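Local coordinates for protein transcriptional activator, putative (Pyrococcus furiosus, PDB 1RTW) that is a putative transcriptional activator of unassigned function, built as an all-helical protein of the TENA/THI-4/PQQC family, at residues F17-K21 / F22-M26; G96-D99 / W100-S104; E177-G180 / E181-E185; R188-F191 / K192-K196. One frame throughout, in Å; residues are numbered along the deposited sequence.

The four contacts come in series along one all-helical chain, and each is local, made where a helix starts or along its length. Interactions 1 and 2 lie at the N-caps of helices 21-28 and 100-115, with centres about 20 Å apart and nearest atoms about 8 Å apart. Interactions 3 and 4 share helix 181-201, the first at its beginning and the second further along, their centres about 16 Å apart. Interaction 1 packs on interaction 4, F17 CE2 lying 4.2 Å from S195 O. Residues of interaction 2 pair with interaction 4 of a second subunit, while interaction 3 meets a third, so interactions 2, 3 and 4 also take part in contacts between subunits of the four-chain assembly.

Interaction 1. Residues F17-K21 / F22-M26; sequences FLPHK and FLIEM
The N-cap of helix 21-28 is formed by H20, and its imidazole closes the first turn: ND1 accepts from F22 N at 2.9 Å. This capping bond is almost straight (170°), although the donor stands somewhat out of the ring plane. With CG swung trans to the backbone N (chi1 174°), the ring lies beside the H20 carbonyl carbon, where ND1 can face the first-turn amide and also touch F22 CB at 3.5 Å. A histidine thus does the work more often associated with aspartate or serine, and its other nitrogen, NE2, is hydrogen-bonded to D203, consistent with a proton on NE2. W202 meets the same ring and that of F22.

Behind the cap the i to i+4 bonds begin. H20 O accepts from I24 N at 3.1 Å and, weakly, from L23 N, while K21 O takes E25 N at 3.1 Å. On the flank, P19, which follows a cis peptide bond, lays its ring against the new helix: CG meets I24 CG1 at 3.9 Å, and CB meets L23 CB at 4.1 Å. The extended K21 chain brings CE to 3.6 Å from E25 OE2, but its ammonium stays farther off and forms a cation-pi contact with Y206.

Interaction 2. Residues G96-D99 / W100-S104; sequences GEID and WRAKS
The carbonyl oxygen of D99 is held by two amides of the helix that follows, K103 N at 3.2 Å and, more weakly, A102 N at 3.0 Å. This is the N-cap of helix 100-115, with D99 as the capping residue. Its carboxylate turns over the first turn in the manner of an Asx turn, OD2 accepting from R101 N; OD2 is modelled too close to a neighbouring atom, so this bond's exact length is doubtful. The second carboxylate oxygen, OD1, forms a salt bridge with R101 NH1 at 3.0 Å. NH1 comes to the syn side of OD1 but 30° out of the carboxylate plane, whereas OD1 itself lies in the plane of the guanidinium, at its edge. The R101 chain bends at chi2 and chi3, which folds its head back to the cap.

The carboxylate lies over one face of the W100 indole, the two planes 28° apart; OD1 is 3.7 Å from W100 CZ3. W100 chi1 of 69° sets its CG between the backbone N and the carbonyl carbon, which turns the ring back against the carboxylate. The D99 backbone N is bonded to N42 of helix 33-60, and K103 NZ forms a salt bridge with E193 of the second subunit. Just before the cap in sequence, I98 adds an apolar flank, where one branch methyl, CG2, touches both A102 CB at 3.9 Å and K103 CG at 3.7 Å.

Interaction 3. Residues E177-G180 / E181-E185; sequences EKHG and EFEKE
K184 reaches back from helix 181-201 along G180 and the loop before it. Its CB sits 3.2 Å from G180 O, and CG and CD pass the same oxygen, while CE has moved on to H179 O at 3.7 Å. Extended beyond CG, the chain carries the ammonium to E177, where NZ is 3.9 Å from both OE1 and OE2, and to E181, where OE1 is also 3.9 Å away. Both salt bridges are long, yet together they make a network of one cation and two carboxylates across the loop-to-helix junction. The backbone adds a bond of its own, K184 N to G180 O at 3.2 Å, with the donor 37° above the carbonyl plane.

H179 leans its CD2 on E183 CG at 4.2 Å. A hydrogen bond from ND1 to L175 O helps hold the ring, and the H179 NE2 and E183 OE2 atoms pair reciprocally with their counterparts on the third subunit, one of these two bonds being weak. Two nearby carboxylates would probably favour the protonated lysine, but at such distances the attraction is likely to be general electrostatics more than a directed hydrogen bond.

Interaction 4. Residues R188-F191 / K192-K196; sequences REVF and KEVSK
F191 O is gripped by two donors of a single residue, S195 N at 2.9 Å and S195 OG at 2.8 Å, which reach it from opposite faces of the carbonyl plane. The serine torsion (chi1 -71°) places OG opposite its own carbonyl carbon, which turns the hydroxyl back toward the preceding turn of helix. There it also lies 3.5 Å from F191 CE1. The equivalent pair one residue earlier has V194 N donating to V190 O at 2.8 Å in a straighter bond (163°), and the valine methyls V190 CG1 and V194 CG2 meet at 4.0 Å.

These are i to i+4 relations in the middle of helix 181-201, whose two sides differ. V190, F191, V194 and S195 are buried: V190 and V194 pack on Y108 of helix 100-115, F191 and S195 on C127 of helix 118-142, and W14 NE1 is hydrogen-bonded to S195 OG. The other side is charged. E189 and K192 run side by side and point the same way, ending in a long salt bridge of 3.9 Å between E189 OE2 and K192 NZ. A water donates to E189 OE1 at 2.7 Å and more weakly to E193 OE2, a weak bridge that probably eases any repulsion between the two carboxylates. Further out, K103 of the second subunit takes the other E193 oxygen, and R188, at the start of this stretch, forms a salt bridge with E5 of helix 2-8.

Interaction 1. Residues F17-K21 / F22-M26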
loop_
_atom_site.group_PDB
_atom_site.type_symbol
_atom_site.label_atom_id
_atom_site.label_comp_id
_atom_site.label_asym_id
_atom_site.label_seq_id
_atom_site.Cartn_x
_atom_site.Cartn_y
_atom_site.Cartn_z
ATOM N N PHE B 17 -21.375 11.777 22.299
ATOM C CA PHE B 17 -22.045 10.544 21.869
ATOM C C PHE B 17 -22.338 9.559 23.008
ATOM O O PHE B 17 -22.784 8.431 22.785
ATOM C CB PHE B 17 -21.370 9.862 20.659
ATOM C CG PHE B 17 -19.983 9.324 20.915
ATOM C CD1 PHE B 17 -19.802 8.093 21.535
ATOM C CD2 PHE B 17 -18.860 9.997 20.422
ATOM C CE1 PHE B 17 -18.531 7.529 21.657
ATOM C CE2 PHE B 17 -17.583 9.448 20.534
ATOM C CZ PHE B 17 -17.417 8.209 21.150
ATOM N N LEU B 18 -22.159 10.031 24.237
ATOM C CA LEU B 18 -22.420 9.227 25.422
ATOM C C LEU B 18 -23.376 9.993 26.341
ATOM O O LEU B 18 -22.977 10.482 27.405
ATOM C CB LEU B 18 -21.107 8.919 26.155
ATOM C CG LEU B 18 -20.087 8.057 25.403
ATOM C CD1 LEU B 18 -18.741 8.046 26.116
ATOM C CD2 LEU B 18 -20.629 6.658 25.252
ATOM N N PRO B 19 -24.667 10.067 25.964
ATOM C CA PRO B 19 -25.266 9.485 24.762
ATOM C C PRO B 19 -25.531 10.480 23.629
ATOM O O PRO B 19 -25.582 11.695 23.828
ATOM C CB PRO B 19 -26.587 8.986 25.293
ATOM C CG PRO B 19 -27.006 10.181 26.148
ATOM C CD PRO B 19 -25.721 10.582 26.863
ATOM N N HIS B 20 -25.700 9.942 22.430
ATOM C CA HIS B 20 -26.031 10.758 21.269
ATOM C C HIS B 20 -27.525 10.552 21.095
ATOM O O HIS B 20 -28.070 9.562 21.586
ATOM C CB HIS B 20 -25.298 10.265 20.019
ATOM C CG HIS B 20 -25.699 10.975 18.763
ATOM N ND1 HIS B 20 -26.781 10.590 18.002
ATOM C CD2 HIS B 20 -25.164 12.051 18.135
ATOM C CE1 HIS B 20 -26.898 11.396 16.962
ATOM N NE2 HIS B 20 -25.927 12.292 17.019
ATOM N N LYS B 21 -28.174 11.482 20.398
ATOM C CA LYS B 21 -29.610 11.421 20.136
ATOM C C LYS B 21 -30.047 10.008 19.757
ATOM O O LYS B 21 -31.005 9.469 20.323
ATOM C CB LYS B 21 -29.969 12.399 19.008
ATOM C CG LYS B 21 -31.442 12.478 18.654
ATOM C CD LYS B 21 -31.653 13.377 17.433
ATOM C CE LYS B 21 -33.116 13.419 17.016
ATOM N NZ LYS B 21 -33.311 14.210 15.759
ATOM N N PHE B 22 -29.290 9.393 18.854
ATOM C CA PHE B 22 -29.584 8.047 18.379
ATOM C C PHE B 22 -29.618 7.012 19.499
ATOM O O PHE B 22 -30.461 6.112 19.486
ATOM C CB PHE B 22 -28.566 7.633 17.312
ATOM C CG PHE B 22 -28.886 6.330 16.632
ATOM C CD1 PHE B 22 -28.365 5.133 17.111
ATOM C CD2 PHE B 22 -29.681 6.308 15.488
ATOM C CE1 PHE B 22 -28.628 3.934 16.459
ATOM C CE2 PHE B 22 -29.953 5.111 14.824
ATOM C CZ PHE B 22 -29.424 3.920 15.312
ATOM N N LEU B 23 -28.704 7.138 20.458
ATOM C CA LEU B 23 -28.626 6.207 21.580
ATOM C C LEU B 23 -29.774 6.380 22.569
ATOM O O LEU B 23 -30.232 5.406 23.160
ATOM C CB LEU B 23 -27.275 6.329 22.290
ATOM C CG LEU B 23 -26.030 6.153 21.403
ATOM C CD1 LEU B 23 -24.777 6.225 22.246
ATOM C CD2 LEU B 23 -26.068 4.835 20.649
ATOM N N ILE B 24 -30.231 7.617 22.748
ATOM C CA ILE B 24 -31.344 7.904 23.650
ATOM C C ILE B 24 -32.601 7.245 23.103
ATOM O O ILE B 24 -33.394 6.669 23.852
ATOM C CB ILE B 24 -31.629 9.417 23.745
ATOM C CG1 ILE B 24 -30.449 10.145 24.381
ATOM C CG2 ILE B 24 -32.907 9.666 24.539
ATOM C CD1 ILE B 24 -30.586 11.659 24.342
ATOM N N GLU B 25 -32.766 7.321 21.789
ATOM C CA GLU B 25 -33.937 6.755 21.149
ATOM C C GLU B 25 -33.911 5.241 21.143
ATOM O O GLU B 25 -34.954 4.604 21.256
ATOM C CB GLU B 25 -34.108 7.333 19.749
ATOM C CG GLU B 25 -34.305 8.841 19.773
ATOM C CD GLU B 25 -34.612 9.439 18.417
ATOM O OE1 GLU B 25 -34.598 8.720 17.399
ATOM O OE2 GLU B 25 -34.876 10.653 18.385
HETATM N N MSE B 26 -32.717 4.667 21.023
HETATM C CA MSE B 26 -32.567 3.216 21.059
HETATM C C MSE B 26 -32.963 2.743 22.463
HETATM O O MSE B 26 -33.702 1.766 22.617
HETATM C CB MSE B 26 -31.112 2.817 20.794
HETATM C CG MSE B 26 -30.652 2.929 19.351
HETATM SE SE MSE B 26 -31.270 1.497 18.204
HETATM C CE MSE B 26 -31.020 0.020 19.396
#

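Interaction 2. Residues G96-D99 / W100-S104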
loop_
_atom_site.group_PDB
_atom_site.type_symbol
_atom_site.label_atom_id
_atom_site.label_comp_id
_atom_site.label_asym_id
_atom_site.label_seq_id
_atom_site.Cartn_x
_atom_site.Cartn_y
_atom_site.Cartn_z
ATOM N N GLY B 96 -28.089 0.097 -1.094
ATOM C CA GLY B 96 -28.376 1.489 -1.393
ATOM C C GLY B 96 -27.222 2.479 -1.406
ATOM O O GLY B 96 -26.045 2.113 -1.282
ATOM N N GLU B 97 -27.580 3.750 -1.588
ATOM C CA GLU B 97 -26.617 4.845 -1.615
ATOM C C GLU B 97 -26.055 5.079 -0.224
ATOM O O GLU B 97 -26.791 5.150 0.762
ATOM C CB GLU B 97 -27.263 6.128 -2.145
ATOM C CG GLU B 97 -27.538 6.117 -3.650
ATOM C CD GLU B 97 -26.267 5.984 -4.475
ATOM O OE1 GLU B 97 -25.395 6.879 -4.374
ATOM O OE2 GLU B 97 -26.138 4.983 -5.216
ATOM N N ILE B 98 -24.736 5.198 -0.167
ATOM C CA ILE B 98 -24.013 5.407 1.072
ATOM C C ILE B 98 -23.840 6.891 1.383
ATOM O O ILE B 98 -23.544 7.691 0.500
ATOM C CB ILE B 98 -22.626 4.731 0.989
ATOM C CG1 ILE B 98 -22.790 3.236 0.684
ATOM C CG2 ILE B 98 -21.828 4.977 2.254
ATOM C CD1 ILE B 98 -23.627 2.470 1.702
ATOM N N ASP B 99 -24.024 7.246 2.649
ATOM C CA ASP B 99 -23.871 8.621 3.100
ATOM C C ASP B 99 -22.422 9.139 2.980
ATOM O O ASP B 99 -21.464 8.421 3.283
ATOM C CB ASP B 99 -24.334 8.739 4.551
ATOM C CG ASP B 99 -24.384 10.170 5.021
ATOM O OD1 ASP B 99 -25.492 10.740 5.092
ATOM O OD2 ASP B 99 -23.310 10.729 5.296
ATOM N N TRP B 100 -22.286 10.417 2.626
ATOM C CA TRP B 100 -20.979 11.059 2.464
ATOM C C TRP B 100 -20.098 11.011 3.718
ATOM O O TRP B 100 -18.884 10.847 3.615
ATOM C CB TRP B 100 -21.130 12.507 1.958
ATOM C CG TRP B 100 -21.725 13.479 2.948
ATOM C CD1 TRP B 100 -21.044 14.277 3.828
ATOM C CD2 TRP B 100 -23.117 13.772 3.139
ATOM N NE1 TRP B 100 -21.924 15.044 4.553
ATOM C CE2 TRP B 100 -23.203 14.755 4.153
ATOM C CE3 TRP B 100 -24.303 13.293 2.556
ATOM C CZ2 TRP B 100 -24.428 15.278 4.591
ATOM C CZ3 TRP B 100 -25.521 13.814 2.991
ATOM C CH2 TRP B 100 -25.572 14.792 4.004
ATOM N N ARG B 101 -20.710 11.145 4.894
ATOM C CA ARG B 101 -19.970 11.081 6.149
ATOM C C ARG B 101 -19.360 9.688 6.335
ATOM O O ARG B 101 -18.254 9.546 6.855
ATOM C CB ARG B 101 -20.875 11.390 7.350
ATOM C CG ARG B 101 -21.342 12.839 7.481
ATOM C CD ARG B 101 -22.780 12.996 7.018
ATOM N NE ARG B 101 -23.598 13.706 7.990
ATOM C CZ ARG B 101 -24.917 13.587 8.092
ATOM N NH1 ARG B 101 -25.584 12.784 7.277
ATOM N NH2 ARG B 101 -25.566 14.268 9.027
ATOM N N ALA B 102 -20.095 8.662 5.918
ATOM C CA ALA B 102 -19.616 7.292 6.050
ATOM C C ALA B 102 -18.402 7.030 5.162
ATOM O O ALA B 102 -17.389 6.515 5.633
ATOM C CB ALA B 102 -20.733 6.301 5.752
ATOM N N LYS B 103 -18.498 7.406 3.889
ATOM C CA LYS B 103 -17.393 7.205 2.943
ATOM C C LYS B 103 -16.147 7.951 3.406
ATOM O O LYS B 103 -15.035 7.449 3.296
ATOM C CB LYS B 103 -17.775 7.691 1.541
ATOM C CG LYS B 103 -18.973 6.981 0.943
ATOM C CD LYS B 103 -19.208 7.418 -0.490
ATOM C CE LYS B 103 -19.534 8.906 -0.585
ATOM N NZ LYS B 103 -19.859 9.316 -1.988
ATOM N N SER B 104 -16.360 9.147 3.940
ATOM C CA SER B 104 -15.294 9.995 4.440
ATOM C C SER B 104 -14.572 9.353 5.633
ATOM O O SER B 104 -13.362 9.467 5.794
ATOM C CB SER B 104 -15.908 11.333 4.844
ATOM O OG SER B 104 -14.909 12.244 5.237
#

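Interaction 3. Residues E177-G180 / E181-E185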
loop_
_atom_site.group_PDB
_atom_site.type_symbol
_atom_site.label_atom_id
_atom_site.label_comp_id
_atom_site.label_asym_id
_atom_site.label_seq_id
_atom_site.Cartn_x
_atom_site.Cartn_y
_atom_site.Cartn_z
ATOM N N GLU B 177 4.483 2.664 24.768
ATOM C CA GLU B 177 5.607 2.756 25.693
ATOM C C GLU B 177 6.995 2.598 25.095
ATOM O O GLU B 177 7.989 2.837 25.784
ATOM C CB GLU B 177 5.430 1.806 26.883
ATOM C CG GLU B 177 4.199 2.103 27.738
ATOM C CD GLU B 177 3.940 3.599 27.941
ATOM O OE1 GLU B 177 4.831 4.304 28.468
ATOM O OE2 GLU B 177 2.837 4.068 27.574
ATOM N N LYS B 178 7.076 2.174 23.837
ATOM C CA LYS B 178 8.378 2.033 23.189
ATOM C C LYS B 178 8.520 2.982 22.007
ATOM O O LYS B 178 9.349 2.789 21.121
ATOM C CB LYS B 178 8.678 0.579 22.797
ATOM C CG LYS B 178 7.606 -0.134 22.004
ATOM C CD LYS B 178 7.988 -1.596 21.816
ATOM C CE LYS B 178 6.892 -2.380 21.106
ATOM N NZ LYS B 178 7.288 -3.798 20.875
ATOM N N HIS B 179 7.708 4.031 22.031
ATOM C CA HIS B 179 7.732 5.054 21.000
ATOM C C HIS B 179 7.990 6.397 21.664
ATOM O O HIS B 179 7.776 6.560 22.866
ATOM C CB HIS B 179 6.405 5.100 20.230
ATOM C CG HIS B 179 6.307 4.090 19.130
ATOM N ND1 HIS B 179 5.528 2.959 19.223
ATOM C CD2 HIS B 179 6.919 4.023 17.922
ATOM C CE1 HIS B 179 5.664 2.235 18.126
ATOM N NE2 HIS B 179 6.505 2.861 17.321
ATOM N N GLY B 180 8.446 7.359 20.874
ATOM C CA GLY B 180 8.710 8.678 21.416
ATOM C C GLY B 180 7.451 9.519 21.495
ATOM O O GLY B 180 6.348 9.016 21.264
ATOM N N GLU B 181 7.621 10.805 21.793
ATOM C CA GLU B 181 6.501 11.736 21.898
ATOM C C GLU B 181 6.061 12.302 20.550
ATOM O O GLU B 181 4.915 12.725 20.412
ATOM C CB GLU B 181 6.818 12.867 22.883
ATOM C CG GLU B 181 6.251 12.658 24.290
ATOM C CD GLU B 181 6.686 11.347 24.950
ATOM O OE1 GLU B 181 5.828 10.710 25.597
ATOM O OE2 GLU B 181 7.872 10.957 24.842
ATOM N N PHE B 182 6.966 12.328 19.571
ATOM C CA PHE B 182 6.623 12.824 18.235
ATOM C C PHE B 182 5.617 11.872 17.590
ATOM O O PHE B 182 4.559 12.287 17.106
ATOM C CB PHE B 182 7.857 12.904 17.325
ATOM C CG PHE B 182 7.520 13.100 15.859
ATOM C CD1 PHE B 182 6.955 14.291 15.412
ATOM C CD2 PHE B 182 7.741 12.082 14.935
ATOM C CE1 PHE B 182 6.613 14.470 14.065
ATOM C CE2 PHE B 182 7.404 12.251 13.587
ATOM C CZ PHE B 182 6.838 13.448 13.153
ATOM N N GLU B 183 5.969 10.591 17.600
ATOM C CA GLU B 183 5.144 9.554 17.012
ATOM C C GLU B 183 3.882 9.324 17.831
ATOM O O GLU B 183 2.841 8.953 17.284
ATOM C CB GLU B 183 5.959 8.270 16.849
ATOM C CG GLU B 183 5.484 7.357 15.721
ATOM C CD GLU B 183 5.417 8.052 14.358
ATOM O OE1 GLU B 183 4.298 8.207 13.820
ATOM O OE2 GLU B 183 6.479 8.426 13.815
ATOM N N LYS B 184 3.963 9.563 19.137
ATOM C CA LYS B 184 2.795 9.412 19.991
ATOM C C LYS B 184 1.796 10.506 19.643
ATOM O O LYS B 184 0.595 10.251 19.587
ATOM C CB LYS B 184 3.159 9.498 21.475
ATOM C CG LYS B 184 3.579 8.178 22.092
ATOM C CD LYS B 184 3.831 8.311 23.588
ATOM C CE LYS B 184 4.374 7.009 24.155
ATOM N NZ LYS B 184 4.535 7.008 25.637
ATOM N N GLU B 185 2.299 11.714 19.386
ATOM C CA GLU B 185 1.448 12.851 19.032
ATOM C C GLU B 185 0.698 12.607 17.730
ATOM O O GLU B 185 -0.445 13.036 17.577
ATOM C CB GLU B 185 2.261 14.146 18.926
ATOM C CG GLU B 185 2.264 15.000 20.194
ATOM C CD GLU B 185 0.882 15.526 20.584
ATOM O OE1 GLU B 185 0.092 15.919 19.695
ATOM O OE2 GLU B 185 0.593 15.565 21.797
#

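Interaction 4. Residues R188-F191 / K192-K196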
loop_
_atom_site.group_PDB
_atom_site.type_symbol
_atom_site.label_atom_id
_atom_site.label_comp_id
_atom_site.label_asym_id
_atom_site.label_seq_id
_atom_site.Cartn_x
_atom_site.Cartn_y
_atom_site.Cartn_z
ATOM N N ARG B 188 -2.010 10.512 18.687
ATOM C CA ARG B 188 -2.977 11.299 19.453
ATOM C C ARG B 188 -3.909 12.025 18.488
ATOM O O ARG B 188 -5.126 12.064 18.698
ATOM C CB ARG B 188 -2.280 12.314 20.369
ATOM C CG ARG B 188 -1.472 11.694 21.501
ATOM C CD ARG B 188 -0.869 12.763 22.417
ATOM N NE ARG B 188 0.282 12.275 23.180
ATOM C CZ ARG B 188 0.207 11.620 24.338
ATOM N NH1 ARG B 188 -0.973 11.371 24.891
ATOM N NH2 ARG B 188 1.313 11.187 24.934
ATOM N N GLU B 189 -3.330 12.569 17.418
ATOM C CA GLU B 189 -4.095 13.285 16.406
ATOM C C GLU B 189 -5.082 12.365 15.692
ATOM O O GLU B 189 -6.220 12.749 15.437
ATOM C CB GLU B 189 -3.167 13.942 15.375
ATOM C CG GLU B 189 -2.576 15.281 15.818
ATOM C CD GLU B 189 -3.644 16.322 16.157
ATOM O OE1 GLU B 189 -4.695 16.364 15.477
ATOM O OE2 GLU B 189 -3.432 17.096 17.115
ATOM N N VAL B 190 -4.636 11.159 15.351
ATOM C CA VAL B 190 -5.505 10.209 14.681
ATOM C C VAL B 190 -6.669 9.827 15.593
ATOM O O VAL B 190 -7.815 9.771 15.139
ATOM C CB VAL B 190 -4.722 8.965 14.183
ATOM C CG1 VAL B 190 -5.671 7.886 13.716
ATOM C CG2 VAL B 190 -3.821 9.359 13.023
ATOM N N PHE B 191 -6.385 9.628 16.881
ATOM C CA PHE B 191 -7.429 9.271 17.847
ATOM C C PHE B 191 -8.496 10.370 17.902
ATOM O O PHE B 191 -9.700 10.089 17.954
ATOM C CB PHE B 191 -6.830 9.038 19.246
ATOM C CG PHE B 191 -7.822 8.487 20.251
ATOM C CD1 PHE B 191 -8.689 9.337 20.944
ATOM C CD2 PHE B 191 -7.914 7.114 20.474
ATOM C CE1 PHE B 191 -9.635 8.825 21.838
ATOM C CE2 PHE B 191 -8.853 6.592 21.363
ATOM C CZ PHE B 191 -9.717 7.449 22.047
ATOM N N LYS B 192 -8.039 11.621 17.894
ATOM C CA LYS B 192 -8.927 12.777 17.920
ATOM C C LYS B 192 -9.810 12.797 16.677
ATOM O O LYS B 192 -11.029 12.958 16.770
ATOM C CB LYS B 192 -8.108 14.069 17.978
ATOM C CG LYS B 192 -8.922 15.348 17.831
ATOM C CD LYS B 192 -8.049 16.587 17.993
ATOM C CE LYS B 192 -7.439 16.646 19.388
ATOM N NZ LYS B 192 -6.463 17.761 19.528
ATOM N N GLU B 193 -9.189 12.601 15.521
ATOM C CA GLU B 193 -9.903 12.617 14.259
ATOM C C GLU B 193 -10.900 11.459 14.175
ATOM O O GLU B 193 -12.035 11.661 13.745
ATOM C CB GLU B 193 -8.901 12.601 13.095
ATOM C CG GLU B 193 -9.472 12.974 11.729
ATOM C CD GLU B 193 -9.938 14.430 11.617
ATOM O OE1 GLU B 193 -10.575 14.763 10.589
ATOM O OE2 GLU B 193 -9.658 15.248 12.529
ATOM N N VAL B 194 -10.501 10.266 14.623
ATOM C CA VAL B 194 -11.415 9.125 14.583
ATOM C C VAL B 194 -12.594 9.382 15.526
ATOM O O VAL B 194 -13.734 9.005 15.226
ATOM C CB VAL B 194 -10.707 7.770 14.913
ATOM C CG1 VAL B 194 -11.728 6.623 14.981
ATOM C CG2 VAL B 194 -9.678 7.454 13.852
ATOM N N SER B 195 -12.321 10.089 16.624
ATOM C CA SER B 195 -13.346 10.438 17.610
ATOM C C SER B 195 -14.434 11.305 16.986
ATOM O O SER B 195 -15.622 11.075 17.207
ATOM C CB SER B 195 -12.720 11.177 18.798
ATOM O OG SER B 195 -11.942 10.304 19.591
ATOM N N LYS B 196 -14.016 12.297 16.205
ATOM C CA LYS B 196 -14.936 13.201 15.515
ATOM C C LYS B 196 -15.801 12.434 14.514
ATOM O O LYS B 196 -16.992 12.706 14.362
ATOM C CB LYS B 196 -14.152 14.298 14.787
ATOM C CG LYS B 196 -13.485 15.301 15.714
ATOM C CD LYS B 196 -12.710 16.361 14.941
ATOM C CE LYS B 196 -11.932 17.282 15.901
ATOM N NZ LYS B 196 -11.142 18.351 15.203
HETATM O O HOH W 1 -7.321 16.260 14.740
#